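Local structure of serine-tRNA ligase (Naegleria fowleri, 6BLJ) at residues S68-V71 and G72-K76; R296-E299 and S300-P303. The protein probably attaches serine to its cognate tRNA through an adenylate intermediate, as cytosolic seryl-tRNA synthetases of class II do, and is seen here with AMP bound. All coordinates share one frame; numbering follows the deposited sequence.

Interaction 1 of 2, residues S68-V71 and G72-K76; sequences SKEV and GNRMK
Glu70 swings CG trans to its backbone N (chi1 173°) and then bends at chi2, while Arg74, one helical turn later, sets CG beside its own N and runs on extended to NE. The two chains therefore converge above the helix surface, carboxylate and guanidinium planes almost perpendicular (88°). Contact falls on a single oxygen: OE2 of Glu70 accepts from NE of Arg74 at 2.8 Å, a salt bridge that approaches the guanidinium at its edge and close to its plane, using the anti lone pair of the carboxylate. A water closes the group into a ring, giving a proton to Glu70 OE2 and taking one from Arg74 NH2, each at 2.7 Å. Round the helix, Val71 and Met75 lie side by side, with CE of the methionine 3.7 Å from CG1 of the valine. Beneath these pairs the regular i to i+4 backbone bonds continue, such as Asn73 N to Lys69 O at 2.9 Å. Arg74 also gives NH1 to the carbonyl of Leu112 and NH2 to that of Leu109, tying helix 38-76 to the loop that leads into helix 114-147. With all three guanidinium nitrogens bonded, the rotation of the group is fixed; the two donors gathered on OE2 probably favour the ionised form of Glu70, whose charge in turn offsets that of the arginine.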
loop_
_atom_site.group_PDB
_atom_site.type_symbol
_atom_site.label_atom_id
_atom_site.label_comp_id
_atom_site.label_asym_id
_atom_site.label_seq_id
_atom_site.Cartn_x
_atom_site.Cartn_y
_atom_site.Cartn_z
ATOM N N SER A 68 -42.322 -40.987 -5.272
ATOM C CA SER A 68 -43.706 -40.542 -5.108
ATOM C C SER A 68 -44.661 -41.345 -5.979
ATOM O O SER A 68 -45.800 -41.596 -5.570
ATOM C CB SER A 68 -43.827 -39.048 -5.422
ATOM O OG SER A 68 -43.112 -38.721 -6.595
ATOM N N LYS A 69 -44.215 -41.769 -7.166
ATOM C CA LYS A 69 -45.067 -42.603 -8.013
ATOM C C LYS A 69 -45.318 -43.961 -7.365
ATOM O O LYS A 69 -46.451 -44.463 -7.382
ATOM C CB LYS A 69 -44.452 -42.786 -9.403
ATOM C CG LYS A 69 -45.213 -43.811 -10.261
ATOM C CD LYS A 69 -45.483 -43.319 -11.678
ATOM C CE LYS A 69 -46.241 -44.369 -12.496
ATOM N NZ LYS A 69 -47.548 -44.779 -11.876
ATOM N N GLU A 70 -44.281 -44.553 -6.761
ATOM C CA GLU A 70 -44.468 -45.827 -6.074
ATOM C C GLU A 70 -45.385 -45.661 -4.876
ATOM O O GLU A 70 -46.289 -46.482 -4.656
ATOM C CB GLU A 70 -43.115 -46.404 -5.643
ATOM C CG GLU A 70 -43.203 -47.659 -4.769
ATOM C CD GLU A 70 -43.869 -48.843 -5.466
ATOM O OE1 GLU A 70 -44.002 -48.829 -6.710
ATOM O OE2 GLU A 70 -44.254 -49.798 -4.756
ATOM N N VAL A 71 -45.185 -44.591 -4.101
ATOM C CA VAL A 71 -46.084 -44.306 -2.983
ATOM C C VAL A 71 -47.510 -44.119 -3.487
ATOM O O VAL A 71 -48.469 -44.616 -2.882
ATOM C CB VAL A 71 -45.600 -43.070 -2.201
ATOM C CG1 VAL A 71 -46.620 -42.701 -1.121
ATOM C CG2 VAL A 71 -44.217 -43.316 -1.600
ATOM N N GLY A 72 -47.670 -43.412 -4.611
ATOM C CA GLY A 72 -49.002 -43.196 -5.161
ATOM C C GLY A 72 -49.686 -44.485 -5.581
ATOM O O GLY A 72 -50.891 -44.665 -5.356
ATOM N N ASN A 73 -48.935 -45.397 -6.206
ATOM C CA ASN A 73 -49.524 -46.673 -6.604
ATOM C C ASN A 73 -49.908 -47.507 -5.385
ATOM O O ASN A 73 -50.948 -48.184 -5.384
ATOM C CB ASN A 73 -48.557 -47.446 -7.507
ATOM C CG ASN A 73 -48.382 -46.801 -8.879
ATOM O OD1 ASN A 73 -49.294 -46.164 -9.408
ATOM N ND2 ASN A 73 -47.207 -46.975 -9.462
ATOM N N ARG A 74 -49.084 -47.465 -4.334
ATOM C CA ARG A 74 -49.391 -48.219 -3.122
ATOM C C ARG A 74 -50.660 -47.699 -2.457
ATOM O O ARG A 74 -51.483 -48.491 -1.978
ATOM C CB ARG A 74 -48.207 -48.173 -2.152
ATOM C CG ARG A 74 -47.000 -49.022 -2.583
ATOM C CD ARG A 74 -45.892 -49.006 -1.530
ATOM N NE ARG A 74 -44.660 -49.644 -1.994
ATOM C CZ ARG A 74 -43.623 -49.928 -1.206
ATOM N NH1 ARG A 74 -43.672 -49.632 0.087
ATOM N NH2 ARG A 74 -42.537 -50.503 -1.707
ATOM N N MET A 75 -50.856 -46.374 -2.443
ATOM C CA MET A 75 -52.057 -45.821 -1.820
ATOM C C MET A 75 -53.318 -46.204 -2.598
ATOM O O MET A 75 -54.356 -46.498 -1.998
ATOM C CB MET A 75 -51.936 -44.298 -1.705
ATOM C CG MET A 75 -50.691 -43.802 -0.957
ATOM S SD MET A 75 -50.424 -44.514 0.694
ATOM C CE MET A 75 -49.252 -43.323 1.355
ATOM N N LYS A 76 -53.248 -46.201 -3.934
ATOM C CA LYS A 76 -54.411 -46.567 -4.741
ATOM C C LYS A 76 -54.793 -48.027 -4.524
ATOM O O LYS A 76 -55.986 -48.372 -4.528
ATOM C CB LYS A 76 -54.124 -46.287 -6.223
HETATM O O HOH W 1 -42.357 -51.586 -4.149
#

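Interaction 2 of 2, residues R296-E299 and S300-P303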
loop_
_atom_site.group_PDB
_atom_site.type_symbol
_atom_site.label_atom_id
_atom_site.label_comp_id
_atom_site.label_asym_id
_atom_site.label_seq_id
_atom_site.Cartn_x
_atom_site.Cartn_y
_atom_site.Cartn_z
ATOM N N ARG A 296 -29.693 0.306 -18.246
ATOM C CA ARG A 296 -30.055 -0.364 -19.487
ATOM C C ARG A 296 -30.371 0.687 -20.541
ATOM O O ARG A 296 -31.099 1.641 -20.263
ATOM C CB ARG A 296 -31.274 -1.257 -19.236
ATOM C CG ARG A 296 -31.487 -2.393 -20.190
ATOM C CD ARG A 296 -32.324 -3.458 -19.488
ATOM N NE ARG A 296 -32.301 -4.740 -20.186
ATOM C CZ ARG A 296 -32.295 -5.919 -19.573
ATOM N NH1 ARG A 296 -32.276 -7.036 -20.287
ATOM N NH2 ARG A 296 -32.294 -5.981 -18.245
ATOM N N PHE A 297 -29.849 0.508 -21.758
ATOM C CA PHE A 297 -30.050 1.488 -22.821
ATOM C C PHE A 297 -30.487 0.825 -24.124
ATOM O O PHE A 297 -29.941 -0.209 -24.526
ATOM C CB PHE A 297 -28.781 2.311 -23.060
ATOM C CG PHE A 297 -28.335 3.103 -21.858
ATOM C CD1 PHE A 297 -29.031 4.240 -21.460
ATOM C CD2 PHE A 297 -27.210 2.728 -21.141
ATOM C CE1 PHE A 297 -28.616 4.981 -20.361
ATOM C CE2 PHE A 297 -26.787 3.471 -20.033
ATOM C CZ PHE A 297 -27.488 4.595 -19.646
ATOM N N ASP A 298 -31.471 1.439 -24.782
ATOM C CA ASP A 298 -31.950 1.036 -26.096
ATOM C C ASP A 298 -31.076 1.620 -27.194
ATOM O O ASP A 298 -30.349 2.598 -26.996
ATOM C CB ASP A 298 -33.380 1.523 -26.329
ATOM C CG ASP A 298 -34.397 0.650 -25.670
ATOM O OD1 ASP A 298 -34.149 -0.570 -25.570
ATOM O OD2 ASP A 298 -35.444 1.188 -25.246
ATOM N N GLU A 299 -31.201 1.033 -28.385
ATOM C CA GLU A 299 -30.517 1.566 -29.559
ATOM C C GLU A 299 -30.853 3.038 -29.754
ATOM O O GLU A 299 -29.991 3.838 -30.138
ATOM C CB GLU A 299 -30.909 0.763 -30.805
ATOM C CG GLU A 299 -30.141 1.152 -32.046
ATOM C CD GLU A 299 -28.689 0.724 -31.964
ATOM O OE1 GLU A 299 -28.409 -0.269 -31.263
ATOM O OE2 GLU A 299 -27.824 1.376 -32.583
ATOM N N SER A 300 -32.112 3.410 -29.501
ATOM C CA SER A 300 -32.545 4.791 -29.669
ATOM C C SER A 300 -31.883 5.739 -28.674
ATOM O O SER A 300 -31.866 6.949 -28.916
ATOM C CB SER A 300 -34.064 4.878 -29.530
ATOM O OG SER A 300 -34.470 4.654 -28.188
ATOM N N GLU A 301 -31.350 5.219 -27.568
ATOM C CA GLU A 301 -30.710 6.013 -26.526
ATOM C C GLU A 301 -29.192 6.029 -26.643
ATOM O O GLU A 301 -28.522 6.520 -25.735
ATOM C CB GLU A 301 -31.096 5.486 -25.143
ATOM C CG GLU A 301 -32.588 5.482 -24.887
ATOM C CD GLU A 301 -32.965 4.695 -23.646
ATOM O OE1 GLU A 301 -32.592 3.504 -23.557
ATOM O OE2 GLU A 301 -33.642 5.268 -22.765
ATOM N N LEU A 302 -28.638 5.485 -27.719
ATOM C CA LEU A 302 -27.200 5.386 -27.884
ATOM C C LEU A 302 -26.800 6.030 -29.201
ATOM O O LEU A 302 -27.586 6.039 -30.151
ATOM C CB LEU A 302 -26.753 3.916 -27.842
ATOM C CG LEU A 302 -26.997 3.190 -26.514
ATOM C CD1 LEU A 302 -27.003 1.678 -26.698
ATOM C CD2 LEU A 302 -25.926 3.585 -25.470
ATOM N N PRO A 303 -25.594 6.595 -29.284
ATOM C CA PRO A 303 -24.545 6.617 -28.256
ATOM C C PRO A 303 -24.713 7.702 -27.189
ATOM O O PRO A 303 -25.450 8.665 -27.376
ATOM C CB PRO A 303 -23.280 6.871 -29.076
ATOM C CG PRO A 303 -23.765 7.728 -30.209
ATOM C CD PRO A 303 -25.137 7.187 -30.554
HETATM O O HOH W 2 -26.797 3.711 -31.537
#
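Glu301 reaches back across the turn to Asp298 and Phe297, its chain extended beyond CG, and delivers OE1 to the backbone N of Asp298. This bond is short (2.6 Å between Glu301 OE1 and Asp298 N) and practically straight, at 177°, and the carboxylate spends its anti lone pair on it. The same oxygen lies at the edge of the Phe297 ring, near its plane, with CD1 of the ring 4.2 Å away. The two side chains cross at about a right angle, and ring and carboxylate are inclined by 68°. The Asp298 and Glu301 carboxylates are turned less sharply against each other, 36° apart, with Asp298 OD2 4.0 Å from Glu301 OE1. Such proximity of like charges should cost some energy, which the short, straight bond from Asp298 N to OE1 probably offsets in part. Leu302 approaches Phe297 through CD2, 3.9 Å from CB of the phenylalanine, while its CG settles 3.4 Å from Asp298 O.

The backbone completes the arrangement. Glu301 N returns a bond to Asp298 O (2.9 Å), so the two residues are joined in both directions, and Leu302 N bonds to Glu299 O (3.2 Å); these successive i to i+3 links make a short 3-10 turn, with a cis peptide following between Leu302 and Pro303. Glu299 turns its carboxylate to other parts of the domain, making a salt bridge with Lys348 and hydrogen bonds with Ser343 and Tyr425. The turn thus joins strand 296-297, which pairs in parallel with strand 424-425 through backbone bonds of Phe297 to Lys424 and Gly426, to strand 304-313 of the mixed sheet, and through Glu299 it touches the start of helix 348-366.

How the interactions relate
Interaction 1 comes first along the chain and interaction 2 more than two hundred residues later; their centres are 56 Å apart and their nearest atoms about 36 Å, so the two do not touch. They share no helix or sheet. Residues 68-76 end helix 38-76, which with helix 114-147 forms the long N-terminal arm, and lie 58 Å from the centre of the chain. Residues 296-303 belong to the class II core, on the surface of the domain that also holds AMP. In seryl-tRNA synthetases such an arm generally grips the tRNA while the core carries out the chemistry, so the two contacts lie in parts of the protein that probably do different work.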